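PDB 3RF2: 30S ribosomal protein S8 from Aquifex aeolicus, which probably binds directly to the central domain of 16S rRNA as a primary binding protein and helps coordinate assembly of the 30S platform. Local coordinates for residues N16-R21 / I96-L101. Sequence-based numbering, arbitrary orientation.
Sequences NAIMRR and IYLKYL
Ala17, Ile18 and Arg21 meet Leu98 and Tyr100 in a largely apolar helix-on-sheet contact, where the last turn of helix 6-19 lies against the end of strand 93-98, the middle strand of a three-stranded antiparallel sheet, and the loop that follows it. Leu98 supplies the apolar surface that the turn rests on. CD1 of Leu98 meets CB of Ala17 at 3.9 Å and also borders Ile18, while CD2 of Leu98 reaches CG1 of Ile18 at 4.0 Å. The Leu98 side chain runs aslant that of Ile18. Ile18 CG1, the branch beside the backbone N, is thus left to Leu98, whereas CG2, anti to that N, makes a looser contact with Tyr100 CE1 at 4.3 Å.

Two residues beyond Leu98, Tyr100 extends its ring to the helix terminus. The carbonyl O of Ile18 lies near the ring plane at its edge, 4.1 Å from CE1 of Tyr100, and the hydroxyl OH of Tyr100 comes within 3.4 Å of the carbonyl C of Arg21. Here the helix closes in a Schellman motif: Arg21 takes positive phi (64°), and its N bonds to Ile18 O at 2.8 Å. The Tyr100 hydroxyl hydrogen-bonds to the carbonyl O of Asp22, tying the ring to the chain just past the turn. Backbone pairing of Ile96 with Leu25 joins edge strand 24-28 to the central strand, and Leu98 with Asp23 continues it just ahead of that strand. Helix and edge strand both meet strand 93-98, as in the alpha/beta packing of the N-terminal domain of S8 proteins.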
loop_
_atom_site.group_PDB
_atom_site.type_symbol
_atom_site.label_atom_id
_atom_site.label_comp_id
_atom_site.label_asym_id
_atom_site.label_seq_id
_atom_site.Cartn_x
_atom_site.Cartn_y
_atom_site.Cartn_z
ATOM N N ASN A 16 -6.268 3.084 8.969
ATOM C CA ASN A 16 -7.222 2.680 9.995
ATOM C C ASN A 16 -6.811 1.390 10.685
ATOM O O ASN A 16 -6.910 1.268 11.903
ATOM C CB ASN A 16 -8.620 2.545 9.409
ATOM C CG ASN A 16 -9.274 3.885 9.187
ATOM O OD1 ASN A 16 -8.913 4.870 9.839
ATOM N ND2 ASN A 16 -10.239 3.935 8.268
ATOM N N ALA A 17 -6.343 0.436 9.889
ATOM C CA ALA A 17 -5.884 -0.831 10.422
ATOM C C ALA A 17 -4.729 -0.566 11.374
ATOM O O ALA A 17 -4.657 -1.138 12.462
ATOM C CB ALA A 17 -5.475 -1.765 9.293
ATOM N N ILE A 18 -3.838 0.331 10.982
ATOM C CA ILE A 18 -2.746 0.718 11.865
ATOM C C ILE A 18 -3.270 1.288 13.176
ATOM O O ILE A 18 -2.789 0.951 14.256
ATOM C CB ILE A 18 -1.805 1.732 11.206
ATOM C CG1 ILE A 18 -0.959 1.049 10.130
ATOM C CG2 ILE A 18 -0.877 2.349 12.245
ATOM C CD1 ILE A 18 -0.110 2.009 9.329
ATOM N N MET A 19 -4.263 2.152 13.090
ATOM C CA MET A 19 -4.757 2.774 14.302
ATOM C C MET A 19 -5.525 1.785 15.175
ATOM O O MET A 19 -5.665 1.988 16.375
ATOM C CB MET A 19 -5.534 4.051 13.985
ATOM C CG MET A 19 -4.584 5.176 13.532
ATOM S SD MET A 19 -5.344 6.757 13.154
ATOM C CE MET A 19 -6.688 6.232 12.099
ATOM N N ARG A 20 -5.978 0.696 14.563
ATOM C CA ARG A 20 -6.577 -0.411 15.289
ATOM C C ARG A 20 -5.523 -1.355 15.883
ATOM O O ARG A 20 -5.856 -2.284 16.631
ATOM C CB ARG A 20 -7.485 -1.200 14.348
ATOM C CG ARG A 20 -8.933 -1.269 14.799
ATOM C CD ARG A 20 -9.871 -1.242 13.605
ATOM N NE ARG A 20 -9.365 -2.061 12.507
ATOM C CZ ARG A 20 -9.546 -1.783 11.218
ATOM N NH1 ARG A 20 -10.236 -0.701 10.846
ATOM N NH2 ARG A 20 -9.033 -2.593 10.298
ATOM N N ARG A 21 -4.256 -1.124 15.540
ATOM C CA ARG A 21 -3.158 -1.995 15.967
ATOM C C ARG A 21 -3.299 -3.391 15.381
ATOM O O ARG A 21 -2.966 -4.385 16.022
ATOM C CB ARG A 21 -3.055 -2.058 17.496
ATOM C CG ARG A 21 -2.528 -0.772 18.119
ATOM C CD ARG A 21 -2.424 -0.852 19.637
ATOM N NE ARG A 21 -2.049 0.446 20.201
ATOM C CZ ARG A 21 -2.903 1.446 20.424
ATOM N NH1 ARG A 21 -4.191 1.298 20.137
ATOM N NH2 ARG A 21 -2.471 2.594 20.932
ATOM N N ILE A 96 -2.083 -7.412 3.136
ATOM C CA ILE A 96 -0.965 -6.563 3.527
ATOM C C ILE A 96 -0.576 -6.801 4.978
ATOM O O ILE A 96 -1.424 -6.703 5.860
ATOM C CB ILE A 96 -1.287 -5.068 3.354
ATOM C CG1 ILE A 96 -1.472 -4.734 1.866
ATOM C CG2 ILE A 96 -0.162 -4.231 3.994
ATOM C CD1 ILE A 96 -2.260 -3.476 1.597
ATOM N N TYR A 97 0.702 -7.098 5.221
ATOM C CA TYR A 97 1.199 -7.296 6.575
ATOM C C TYR A 97 1.824 -6.015 7.106
ATOM O O TYR A 97 2.774 -5.492 6.521
ATOM C CB TYR A 97 2.242 -8.418 6.604
ATOM C CG TYR A 97 1.687 -9.793 6.284
ATOM C CD1 TYR A 97 1.292 -10.659 7.298
ATOM C CD2 TYR A 97 1.573 -10.227 4.974
ATOM C CE1 TYR A 97 0.786 -11.922 7.009
ATOM C CE2 TYR A 97 1.077 -11.477 4.678
ATOM C CZ TYR A 97 0.683 -12.319 5.696
ATOM O OH TYR A 97 0.191 -13.568 5.392
ATOM N N LEU A 98 1.299 -5.511 8.217
ATOM C CA LEU A 98 1.731 -4.210 8.728
ATOM C C LEU A 98 2.955 -4.337 9.605
ATOM O O LEU A 98 3.172 -5.363 10.246
ATOM C CB LEU A 98 0.612 -3.531 9.502
ATOM C CG LEU A 98 -0.673 -3.275 8.725
ATOM C CD1 LEU A 98 -1.812 -2.958 9.670
ATOM C CD2 LEU A 98 -0.471 -2.145 7.709
ATOM N N LYS A 99 3.756 -3.280 9.628
ATOM C CA LYS A 99 4.993 -3.270 10.398
ATOM C C LYS A 99 4.880 -2.287 11.538
ATOM O O LYS A 99 4.680 -1.099 11.295
ATOM C CB LYS A 99 6.175 -2.831 9.540
ATOM C CG LYS A 99 7.503 -2.836 10.317
ATOM C CD LYS A 99 8.671 -2.324 9.478
ATOM C CE LYS A 99 9.151 -3.383 8.470
ATOM N NZ LYS A 99 9.571 -4.649 9.140
ATOM N N TYR A 100 5.023 -2.788 12.765
ATOM C CA TYR A 100 5.239 -1.952 13.945
ATOM C C TYR A 100 6.646 -2.182 14.489
ATOM O O TYR A 100 7.222 -3.242 14.279
ATOM C CB TYR A 100 4.226 -2.280 15.029
ATOM C CG TYR A 100 2.809 -2.244 14.534
ATOM C CD1 TYR A 100 2.033 -1.097 14.692
ATOM C CD2 TYR A 100 2.247 -3.351 13.898
ATOM C CE1 TYR A 100 0.741 -1.046 14.238
ATOM C CE2 TYR A 100 0.945 -3.309 13.423
ATOM C CZ TYR A 100 0.201 -2.155 13.608
ATOM O OH TYR A 100 -1.079 -2.108 13.165
ATOM N N LEU A 101 7.187 -1.192 15.193
ATOM C CA LEU A 101 8.523 -1.308 15.758
ATOM C C LEU A 101 8.567 -2.079 17.073
ATOM O O LEU A 101 9.525 -2.810 17.333
ATOM C CB LEU A 101 9.164 0.071 15.925
ATOM C CG LEU A 101 9.741 0.528 14.580
ATOM C CD1 LEU A 101 8.752 1.382 13.766
ATOM C CD2 LEU A 101 11.057 1.250 14.771
#